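Glucose-inhibited division protein A-related protein, probable oxidoreductase (Thermus thermophilus, PDB 2CUL) binds flavin-adenine dinucleotide in a Rossmann-type fold and is probably a flavin-dependent oxidoreductase related to the glucose-inhibited division protein GidA. Local coordinates at residues A[49-53]-A[54-58]; A[79-82]-A[83-86]; A[221-224]-A[225-229]. One frame throughout, in Å; residues are numbered along the deposited sequence.

Contact 1: residues A[49-53]-A[54-58]; sequences PFPPG and SLLER
Ser54 is the N-cap of the short helix 55-59, and the type II turn from Pro51 to Ser54 leads the chain into it. Pro51 O takes two bonds from Ser54: OG at 2.6 Å, in the carbonyl plane on a lone pair, and the backbone N at 3.1 Å, from above that plane. OG, set between its own N and carbonyl carbon (chi1 62°), also accepts from Glu57 N at 3.0 Å, the capping bond. Glu57 reaches back with an extended chain, and its OE1 receives Gly53 N on the syn side at 2.7 Å, while water 2 joins OE2 to Phe50 O. Gly53, whose positive phi is easy without a side chain, offers its O to NE (2.8 Å) and NH2 of Arg58, which grip it side-on in the guanidinium plane. Beside these bonds, Phe50 CD1 lies 3.5 Å from Leu56 CG, the two side chains crossing at about a right angle, and Pro51 CD rests on Leu56 CD2. With the hydroxyl gone, as in an alanine here, Glu57 N would probably lose its cap and Pro51 O one of its two donors. The Glu17 carboxylate of helix 13-24 and the Ser54 hydroxyl meet the first amides of the helix, where its dipole would be expected to welcome negative charge, and Glu57 takes the turn amide of Gly53.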
ATOM      1  N   PRO A  49      -0.141  17.100  13.375  1.00 13.04           N
ATOM      2  CA  PRO A  49      -1.539  16.857  13.006  1.00 13.70           C
ATOM      3  C   PRO A  49      -1.770  15.776  11.951  1.00 12.56           C
ATOM      4  O   PRO A  49      -0.915  15.519  11.103  1.00 13.85           O
ATOM      5  CB  PRO A  49      -1.995  18.229  12.527  1.00 13.50           C
ATOM      6  CG  PRO A  49      -0.778  18.721  11.817  1.00 17.63           C
ATOM      7  CD  PRO A  49       0.342  18.358  12.778  1.00 13.47           C
ATOM      8  N   PHE A  50      -2.943  15.154  12.020  1.00 13.25           N
ATOM      9  CA  PHE A  50      -3.334  14.104  11.089  1.00 13.72           C
ATOM     10  C   PHE A  50      -4.581  14.545  10.329  1.00 13.86           C
ATOM     11  O   PHE A  50      -5.270  15.482  10.735  1.00 13.82           O
ATOM     12  CB  PHE A  50      -3.653  12.819  11.855  1.00 14.56           C
ATOM     13  CG  PHE A  50      -2.550  12.360  12.759  1.00 12.55           C
ATOM     14  CD1 PHE A  50      -1.320  11.980  12.240  1.00 10.78           C
ATOM     15  CD2 PHE A  50      -2.744  12.300  14.136  1.00 12.88           C
ATOM     16  CE1 PHE A  50      -0.298  11.541  13.075  1.00 11.01           C
ATOM     17  CE2 PHE A  50      -1.731  11.864  14.981  1.00 12.57           C
ATOM     18  CZ  PHE A  50      -0.507  11.482  14.451  1.00 12.16           C
ATOM     19  N   PRO A  51      -4.883  13.881   9.203  1.00 11.89           N
ATOM     20  CA  PRO A  51      -6.078  14.260   8.443  1.00 11.97           C
ATOM     21  C   PRO A  51      -7.303  13.999   9.318  1.00 14.08           C
ATOM     22  O   PRO A  51      -7.434  12.925   9.898  1.00 10.38           O
ATOM     23  CB  PRO A  51      -6.026  13.330   7.236  1.00 11.25           C
ATOM     24  CG  PRO A  51      -4.550  13.114   7.036  1.00 10.69           C
ATOM     25  CD  PRO A  51      -4.072  12.901   8.458  1.00 11.62           C
ATOM     26  N   PRO A  52      -8.212  14.978   9.430  1.00 16.16           N
ATOM     27  CA  PRO A  52      -9.408  14.795  10.259  1.00 16.64           C
ATOM     28  C   PRO A  52     -10.237  13.545   9.954  1.00 17.07           C
ATOM     29  O   PRO A  52     -10.578  13.276   8.802  1.00 17.08           O
ATOM     30  CB  PRO A  52     -10.191  16.082  10.010  1.00 19.11           C
ATOM     31  CG  PRO A  52      -9.102  17.091   9.797  1.00 22.72           C
ATOM     32  CD  PRO A  52      -8.157  16.344   8.881  1.00 20.98           C
ATOM     33  N   GLY A  53     -10.544  12.783  11.002  1.00 15.25           N
ATOM     34  CA  GLY A  53     -11.348  11.578  10.867  1.00 15.08           C
ATOM     35  C   GLY A  53     -10.698  10.391  10.179  1.00 14.87           C
ATOM     36  O   GLY A  53     -11.352   9.377   9.945  1.00 15.09           O
ATOM     37  N   SER A  54      -9.413  10.506   9.869  1.00 12.02           N
ATOM     38  CA  SER A  54      -8.693   9.434   9.189  1.00 12.34           C
ATOM     39  C   SER A  54      -8.374   8.246  10.084  1.00 12.99           C
ATOM     40  O   SER A  54      -8.412   8.343  11.309  1.00 11.29           O
ATOM     41  CB  SER A  54      -7.379   9.970   8.616  1.00  9.40           C
ATOM     42  OG  SER A  54      -6.534  10.448   9.654  1.00  9.66           O
ATOM     43  N   LEU A  55      -8.056   7.120   9.453  1.00 11.21           N
ATOM     44  CA  LEU A  55      -7.675   5.919  10.181  1.00  9.91           C
ATOM     45  C   LEU A  55      -6.398   6.271  10.937  1.00  9.79           C
ATOM     46  O   LEU A  55      -6.189   5.838  12.067  1.00  9.51           O
ATOM     47  CB  LEU A  55      -7.391   4.773   9.205  1.00 10.67           C
ATOM     48  CG  LEU A  55      -6.754   3.518   9.803  1.00  9.21           C
ATOM     49  CD1 LEU A  55      -7.727   2.845  10.761  1.00 13.76           C
ATOM     50  CD2 LEU A  55      -6.366   2.563   8.682  1.00 11.79           C
ATOM     51  N   LEU A  56      -5.548   7.068  10.296  1.00 10.80           N
ATOM     52  CA  LEU A  56      -4.292   7.499  10.898  1.00  9.80           C
ATOM     53  C   LEU A  56      -4.552   8.229  12.218  1.00 11.18           C
ATOM     54  O   LEU A  56      -3.914   7.941  13.230  1.00  9.74           O
ATOM     55  CB  LEU A  56      -3.534   8.411   9.922  1.00 10.18           C
ATOM     56  CG  LEU A  56      -2.297   9.146  10.447  1.00  6.58           C
ATOM     57  CD1 LEU A  56      -1.281   8.152  10.991  1.00 10.98           C
ATOM     58  CD2 LEU A  56      -1.694   9.982   9.318  1.00  8.67           C
ATOM     59  N   GLU A  57      -5.500   9.164  12.208  1.00  8.04           N
ATOM     60  CA  GLU A  57      -5.835   9.918  13.415  1.00  8.03           C
ATOM     61  C   GLU A  57      -6.416   9.008  14.494  1.00 10.46           C
ATOM     62  O   GLU A  57      -6.058   9.107  15.668  1.00 11.79           O
ATOM     63  CB  GLU A  57      -6.838  11.028  13.087  1.00 11.02           C
ATOM     64  CG  GLU A  57      -7.293  11.829  14.303  1.00 12.35           C
ATOM     65  CD  GLU A  57      -8.157  13.023  13.939  1.00 15.51           C
ATOM     66  OE1 GLU A  57      -9.216  12.830  13.314  1.00 22.53           O
ATOM     67  OE2 GLU A  57      -7.772  14.158  14.283  1.00 30.58           O
ATOM     68  N   ARG A  58      -7.313   8.116  14.091  1.00 11.71           N
ATOM     69  CA  ARG A  58      -7.950   7.199  15.030  1.00  8.50           C
ATOM     70  C   ARG A  58      -6.966   6.229  15.679  1.00 11.01           C
ATOM     71  O   ARG A  58      -7.135   5.851  16.838  1.00 13.04           O
ATOM     72  CB  ARG A  58      -9.058   6.418  14.317  1.00 11.00           C
ATOM     73  CG  ARG A  58     -10.148   7.311  13.739  1.00 10.44           C
ATOM     74  CD  ARG A  58     -10.984   6.582  12.697  1.00 14.96           C
ATOM     75  NE  ARG A  58     -11.861   7.497  11.972  1.00 17.53           N
ATOM     76  CZ  ARG A  58     -13.109   7.789  12.324  1.00 18.83           C
ATOM     77  NH1 ARG A  58     -13.651   7.233  13.399  1.00 20.17           N
ATOM     78  NH2 ARG A  58     -13.816   8.645  11.597  1.00 17.26           N
TER
HETATM   79  O   HOH W   1      -4.562  15.452  14.387  1.00 22.16           O
HETATM   80  O   HOH W   2      -7.179  16.072  12.708  1.00 35.26           O

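Contact 2: residues A[79-82]-A[83-86]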
ATOM      1  N   GLU A  79      -9.962  -4.322  11.249  1.00  9.51           N
ATOM      2  CA  GLU A  79     -10.682  -5.574  11.433  1.00 10.00           C
ATOM      3  C   GLU A  79     -12.121  -5.369  11.897  1.00  9.96           C
ATOM      4  O   GLU A  79     -12.924  -6.301  11.872  1.00 12.02           O
ATOM      5  CB  GLU A  79      -9.907  -6.467  12.409  1.00  9.43           C
ATOM      6  CG  GLU A  79      -8.504  -6.780  11.903  1.00  9.93           C
ATOM      7  CD  GLU A  79      -7.627  -7.477  12.922  1.00 11.38           C
ATOM      8  OE1 GLU A  79      -7.804  -7.229  14.136  1.00 13.82           O
ATOM      9  OE2 GLU A  79      -6.744  -8.257  12.506  1.00 12.28           O
ATOM     10  N   GLY A  80     -12.448  -4.144  12.298  1.00 11.11           N
ATOM     11  CA  GLY A  80     -13.794  -3.851  12.759  1.00 10.87           C
ATOM     12  C   GLY A  80     -14.735  -3.360  11.672  1.00 14.18           C
ATOM     13  O   GLY A  80     -15.924  -3.155  11.922  1.00 14.91           O
ATOM     14  N   LEU A  81     -14.206  -3.175  10.464  1.00 11.27           N
ATOM     15  CA  LEU A  81     -15.003  -2.706   9.334  1.00 12.41           C
ATOM     16  C   LEU A  81     -15.652  -3.890   8.614  1.00 10.59           C
ATOM     17  O   LEU A  81     -14.972  -4.691   7.977  1.00 11.34           O
ATOM     18  CB  LEU A  81     -14.115  -1.922   8.365  1.00 11.84           C
ATOM     19  CG  LEU A  81     -13.327  -0.771   8.998  1.00 15.22           C
ATOM     20  CD1 LEU A  81     -12.418  -0.131   7.963  1.00 14.63           C
ATOM     21  CD2 LEU A  81     -14.293   0.252   9.575  1.00 21.90           C
ATOM     22  N   ARG A  82     -16.974  -3.982   8.714  1.00 11.23           N
ATOM     23  CA  ARG A  82     -17.740  -5.071   8.111  1.00 14.21           C
ATOM     24  C   ARG A  82     -17.508  -5.352   6.623  1.00 10.74           C
ATOM     25  O   ARG A  82     -17.313  -6.502   6.227  1.00 12.30           O
ATOM     26  CB  ARG A  82     -19.234  -4.824   8.343  1.00 18.51           C
ATOM     27  CG  ARG A  82     -19.598  -4.575   9.793  1.00 30.83           C
ATOM     28  CD  ARG A  82     -19.991  -5.858  10.498  1.00 36.96           C
ATOM     29  NE  ARG A  82     -21.250  -6.391   9.986  1.00 39.96           N
ATOM     30  CZ  ARG A  82     -22.413  -5.749  10.046  1.00 42.21           C
ATOM     31  NH1 ARG A  82     -22.482  -4.544  10.599  1.00 43.06           N
ATOM     32  NH2 ARG A  82     -23.509  -6.309   9.552  1.00 39.52           N
ATOM     33  N   PRO A  83     -17.534  -4.311   5.776  1.00 11.66           N
ATOM     34  CA  PRO A  83     -17.331  -4.518   4.336  1.00 10.49           C
ATOM     35  C   PRO A  83     -15.896  -4.808   3.914  1.00  9.97           C
ATOM     36  O   PRO A  83     -15.626  -5.025   2.733  1.00 11.93           O
ATOM     37  CB  PRO A  83     -17.835  -3.211   3.718  1.00 11.89           C
ATOM     38  CG  PRO A  83     -18.733  -2.624   4.785  1.00 14.66           C
ATOM     39  CD  PRO A  83     -17.986  -2.937   6.042  1.00 13.19           C
ATOM     40  N   LEU A  84     -14.983  -4.812   4.874  1.00  8.09           N
ATOM     41  CA  LEU A  84     -13.581  -5.047   4.571  1.00  8.52           C
ATOM     42  C   LEU A  84     -13.084  -6.427   4.943  1.00  9.25           C
ATOM     43  O   LEU A  84     -13.387  -6.937   6.020  1.00 10.15           O
ATOM     44  CB  LEU A  84     -12.714  -4.010   5.291  1.00  7.90           C
ATOM     45  CG  LEU A  84     -11.196  -4.169   5.143  1.00 12.19           C
ATOM     46  CD1 LEU A  84     -10.802  -4.070   3.671  1.00 12.69           C
ATOM     47  CD2 LEU A  84     -10.500  -3.087   5.953  1.00 15.02           C
ATOM     48  N   HIS A  85     -12.329  -7.037   4.035  1.00  7.24           N
ATOM     49  CA  HIS A  85     -11.729  -8.334   4.318  1.00  6.48           C
ATOM     50  C   HIS A  85     -10.223  -8.164   4.215  1.00  8.45           C
ATOM     51  O   HIS A  85      -9.682  -7.985   3.122  1.00  8.53           O
ATOM     52  CB  HIS A  85     -12.157  -9.413   3.332  1.00  6.85           C
ATOM     53  CG  HIS A  85     -11.653 -10.773   3.701  1.00  8.93           C
ATOM     54  ND1 HIS A  85     -11.442 -11.772   2.776  1.00  8.71           N
ATOM     55  CD2 HIS A  85     -11.322 -11.299   4.905  1.00 10.58           C
ATOM     56  CE1 HIS A  85     -11.001 -12.854   3.393  1.00 11.21           C
ATOM     57  NE2 HIS A  85     -10.920 -12.594   4.686  1.00 10.72           N
ATOM     58  N   LEU A  86      -9.561  -8.198   5.364  1.00  5.91           N
ATOM     59  CA  LEU A  86      -8.114  -8.062   5.433  1.00  6.54           C
ATOM     60  C   LEU A  86      -7.532  -9.465   5.464  1.00  6.40           C
ATOM     61  O   LEU A  86      -7.882 -10.269   6.330  1.00  8.52           O
ATOM     62  CB  LEU A  86      -7.723  -7.300   6.704  1.00  7.62           C
ATOM     63  CG  LEU A  86      -6.247  -7.287   7.107  1.00  6.82           C
ATOM     64  CD1 LEU A  86      -5.402  -6.646   6.010  1.00  8.51           C
ATOM     65  CD2 LEU A  86      -6.096  -6.513   8.416  1.00  9.50           C
TER
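Leu81 sends CG anti to its carbonyl carbon (chi1 -54°) and Leu84 sends CG anti to its backbone N (chi1 176°), torsions that bring Leu81 CD1 to 4.1 Å from Leu84 CD2 beside a type I beta turn running from Leu81 to Leu84. The turn lies in the connection from helix 67-79 to strand 84-97, where the chain returns to the mixed sheet of the Rossmann-type fold. Its closing bond runs from Leu84 N to Leu81 O at 3.1 Å, with the donor well above the carbonyl plane. Arg82 and Pro83 fill the two middle positions. Pro83 is at i+2, where its ring restricts phi to a value near the observed -75° and the closing bond needs no N-H from it, while Arg82, with its side chain bent at chi2 and chi3, belongs to the exposed surface. The leucines supply the apolar side, and nearer the backbone Leu81 CB lies 4.0 Å from Leu84 CB. Leu81 goes on to pack against Phe20 and Ala23 of helix 13-24, and Leu84 against Ala19 of that helix and Val29 and Leu31 of strand 29-33, so both apolar side chains pack against the helix. Farther from the turn, Glu79 uses its aliphatic part against the strand while its OE2 forms a salt bridge with Lys75; Glu79 CG approaches Leu86 CD2 to 4.2 Å.

Contact 3: residues A[221-224]-A[225-229]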
ATOM      1  N   LYS A 221      -7.364   8.599   1.063  1.00  9.82           N
ATOM      2  CA  LYS A 221      -8.731   9.100   1.150  1.00  9.68           C
ATOM      3  C   LYS A 221      -9.163   9.676  -0.198  1.00 10.98           C
ATOM      4  O   LYS A 221     -10.300   9.485  -0.628  1.00  9.40           O
ATOM      5  CB  LYS A 221      -8.837  10.179   2.230  1.00 11.22           C
ATOM      6  CG  LYS A 221     -10.250  10.727   2.397  1.00 13.90           C
ATOM      7  CD  LYS A 221     -10.357  11.662   3.585  1.00 16.78           C
ATOM      8  CE  LYS A 221     -11.799  12.089   3.807  1.00 23.14           C
ATOM      9  NZ  LYS A 221     -11.928  13.020   4.961  1.00 29.80           N
ATOM     10  N   ARG A 222      -8.249  10.380  -0.862  1.00 10.09           N
ATOM     11  CA  ARG A 222      -8.544  10.980  -2.163  1.00  7.87           C
ATOM     12  C   ARG A 222      -8.864   9.890  -3.182  1.00  8.15           C
ATOM     13  O   ARG A 222      -9.758  10.046  -4.016  1.00 10.11           O
ATOM     14  CB  ARG A 222      -7.353  11.817  -2.644  1.00  6.47           C
ATOM     15  CG  ARG A 222      -7.636  12.669  -3.880  1.00 11.82           C
ATOM     16  CD  ARG A 222      -6.528  13.696  -4.112  1.00 12.10           C
ATOM     17  NE  ARG A 222      -5.279  13.116  -4.606  1.00 12.88           N
ATOM     18  CZ  ARG A 222      -5.061  12.752  -5.868  1.00 15.39           C
ATOM     19  NH1 ARG A 222      -6.010  12.901  -6.785  1.00 13.57           N
ATOM     20  NH2 ARG A 222      -3.883  12.252  -6.218  1.00 11.37           N
ATOM     21  N   LEU A 223      -8.126   8.789  -3.119  1.00  9.49           N
ATOM     22  CA  LEU A 223      -8.371   7.678  -4.028  1.00  8.95           C
ATOM     23  C   LEU A 223      -9.734   7.076  -3.719  1.00  9.16           C
ATOM     24  O   LEU A 223     -10.508   6.775  -4.625  1.00 10.57           O
ATOM     25  CB  LEU A 223      -7.286   6.606  -3.883  1.00  9.22           C
ATOM     26  CG  LEU A 223      -7.598   5.246  -4.522  1.00  8.11           C
ATOM     27  CD1 LEU A 223      -7.857   5.408  -6.017  1.00  8.48           C
ATOM     28  CD2 LEU A 223      -6.436   4.292  -4.273  1.00  8.35           C
ATOM     29  N   ALA A 224     -10.025   6.896  -2.433  1.00  8.47           N
ATOM     30  CA  ALA A 224     -11.308   6.326  -2.030  1.00  9.48           C
ATOM     31  C   ALA A 224     -12.453   7.180  -2.564  1.00 10.09           C
ATOM     32  O   ALA A 224     -13.438   6.658  -3.090  1.00 12.01           O
ATOM     33  CB  ALA A 224     -11.385   6.225  -0.507  1.00 10.00           C
ATOM     34  N   GLU A 225     -12.322   8.497  -2.432  1.00 10.05           N
ATOM     35  CA  GLU A 225     -13.359   9.401  -2.912  1.00 11.45           C
ATOM     36  C   GLU A 225     -13.520   9.301  -4.424  1.00 14.02           C
ATOM     37  O   GLU A 225     -14.635   9.374  -4.938  1.00 14.56           O
ATOM     38  CB  GLU A 225     -13.037  10.838  -2.508  1.00 10.85           C
ATOM     39  CG  GLU A 225     -12.955  11.031  -0.998  1.00 14.71           C
ATOM     40  CD  GLU A 225     -12.596  12.450  -0.602  1.00 20.75           C
ATOM     41  OE1 GLU A 225     -11.645  13.008  -1.187  1.00 25.44           O
ATOM     42  OE2 GLU A 225     -13.255  13.001   0.303  1.00 25.79           O
ATOM     43  N   HIS A 226     -12.412   9.133  -5.140  1.00 14.49           N
ATOM     44  CA  HIS A 226     -12.481   9.009  -6.589  1.00 12.68           C
ATOM     45  C   HIS A 226     -13.188   7.716  -6.990  1.00 15.36           C
ATOM     46  O   HIS A 226     -14.073   7.721  -7.850  1.00 16.99           O
ATOM     47  CB  HIS A 226     -11.080   9.024  -7.207  1.00 14.51           C
ATOM     48  CG  HIS A 226     -11.068   8.659  -8.660  1.00 12.13           C
ATOM     49  ND1 HIS A 226     -11.635   9.456  -9.631  1.00 15.54           N
ATOM     50  CD2 HIS A 226     -10.609   7.558  -9.300  1.00 14.02           C
ATOM     51  CE1 HIS A 226     -11.526   8.862 -10.805  1.00 12.83           C
ATOM     52  NE2 HIS A 226     -10.909   7.707 -10.633  1.00 13.71           N
ATOM     53  N   LEU A 227     -12.798   6.609  -6.366  1.00 15.37           N
ATOM     54  CA  LEU A 227     -13.392   5.313  -6.671  1.00 13.72           C
ATOM     55  C   LEU A 227     -14.878   5.276  -6.339  1.00 17.96           C
ATOM     56  O   LEU A 227     -15.661   4.630  -7.040  1.00 18.44           O
ATOM     57  CB  LEU A 227     -12.660   4.204  -5.912  1.00 10.76           C
ATOM     58  CG  LEU A 227     -11.207   3.968  -6.339  1.00 12.61           C
ATOM     59  CD1 LEU A 227     -10.554   2.931  -5.439  1.00 13.20           C
ATOM     60  CD2 LEU A 227     -11.179   3.510  -7.793  1.00 13.72           C
ATOM     61  N   LEU A 228     -15.266   5.956  -5.267  1.00 17.79           N
ATOM     62  CA  LEU A 228     -16.669   5.993  -4.871  1.00 20.88           C
ATOM     63  C   LEU A 228     -17.479   6.690  -5.955  1.00 24.19           C
ATOM     64  O   LEU A 228     -18.635   6.344  -6.206  1.00 25.76           O
ATOM     65  CB  LEU A 228     -16.829   6.729  -3.541  1.00 19.21           C
ATOM     66  CG  LEU A 228     -16.369   5.928  -2.323  1.00 19.03           C
ATOM     67  CD1 LEU A 228     -16.356   6.809  -1.080  1.00 23.13           C
ATOM     68  CD2 LEU A 228     -17.302   4.739  -2.131  1.00 26.50           C
ATOM     69  N   HIS A 229     -16.859   7.672  -6.597  1.00 25.05           N
ATOM     70  CA  HIS A 229     -17.502   8.417  -7.667  1.00 29.10           C
ATOM     71  C   HIS A 229     -17.615   7.530  -8.904  1.00 30.61           C
ATOM     72  O   HIS A 229     -18.642   7.517  -9.579  1.00 34.43           O
ATOM     73  CB  HIS A 229     -16.686   9.673  -7.987  1.00 32.51           C
ATOM     74  CG  HIS A 229     -17.245  10.492  -9.107  1.00 37.81           C
ATOM     75  ND1 HIS A 229     -17.332  10.024 -10.401  1.00 40.69           N
ATOM     76  CD2 HIS A 229     -17.744  11.751  -9.129  1.00 40.92           C
ATOM     77  CE1 HIS A 229     -17.859  10.960 -11.171  1.00 40.59           C
ATOM     78  NE2 HIS A 229     -18.118  12.018 -10.423  1.00 41.47           N
TER
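Leu223 and Leu227, one turn apart on helix 213-230, make the closely packed side of this contact. Leu223 CD1 lies 3.7 Å from Leu227 CG and equally near its CD1. The backbone N atoms of Glu225, His226, Leu227 and Leu228 each donate to the O four residues earlier, Leu227 N reaching Leu223 O at 2.9 Å in a nearly straight bond (170°). Beyond the pair, Leu223 meets Thr18 of helix 13-24 and Val118 of strand 116-119. Ala224 has only a methyl group, small enough for the helix to come close to Trp21 and Leu22.

Glu225 turns CG anti to its carbonyl carbon (chi1 -61°), back over the preceding turn, a close approach in which CG sits 3.1 Å from Lys221 O. Looser are the ends of the Glu225 and Lys221 side chains: Glu225 OE2 is 3.9 Å from Lys221 CE, and OE2 and NZ stand 4.8 Å apart. Lys221 instead makes a cation-pi contact with Trp21, and Arg222 is held by Glu219 and Glu190 O. The i to i+4 backbone bonds and the leucines thus carry the contact, whereas the attraction between Lys221 and Glu225 is probably modest, since their charged atoms are not in contact.

All three contacts pack against helix 13-24, contacts 1 and 2 sharing Phe20. Contact 1 also packs on helix 213-230, the element of contact 3, where Pro51, Ser54 and Leu56 meet Ser217. Contacts 1 and 3 are partly buried and contact 2 is a surface turn. Their chemistry follows: contact 1 uses side-chain bonds to end-of-helix amides and carbonyls, contact 2 a single backbone bond beside packed leucines, and contact 3 the regular i to i+4 bonds of the C-terminal half of a long helix. Only contacts 1 and 3 touch, through Pro52 O and Lys221 NZ, 4.1 Å apart; the centres of all three are about 17 to 18 Å from one another.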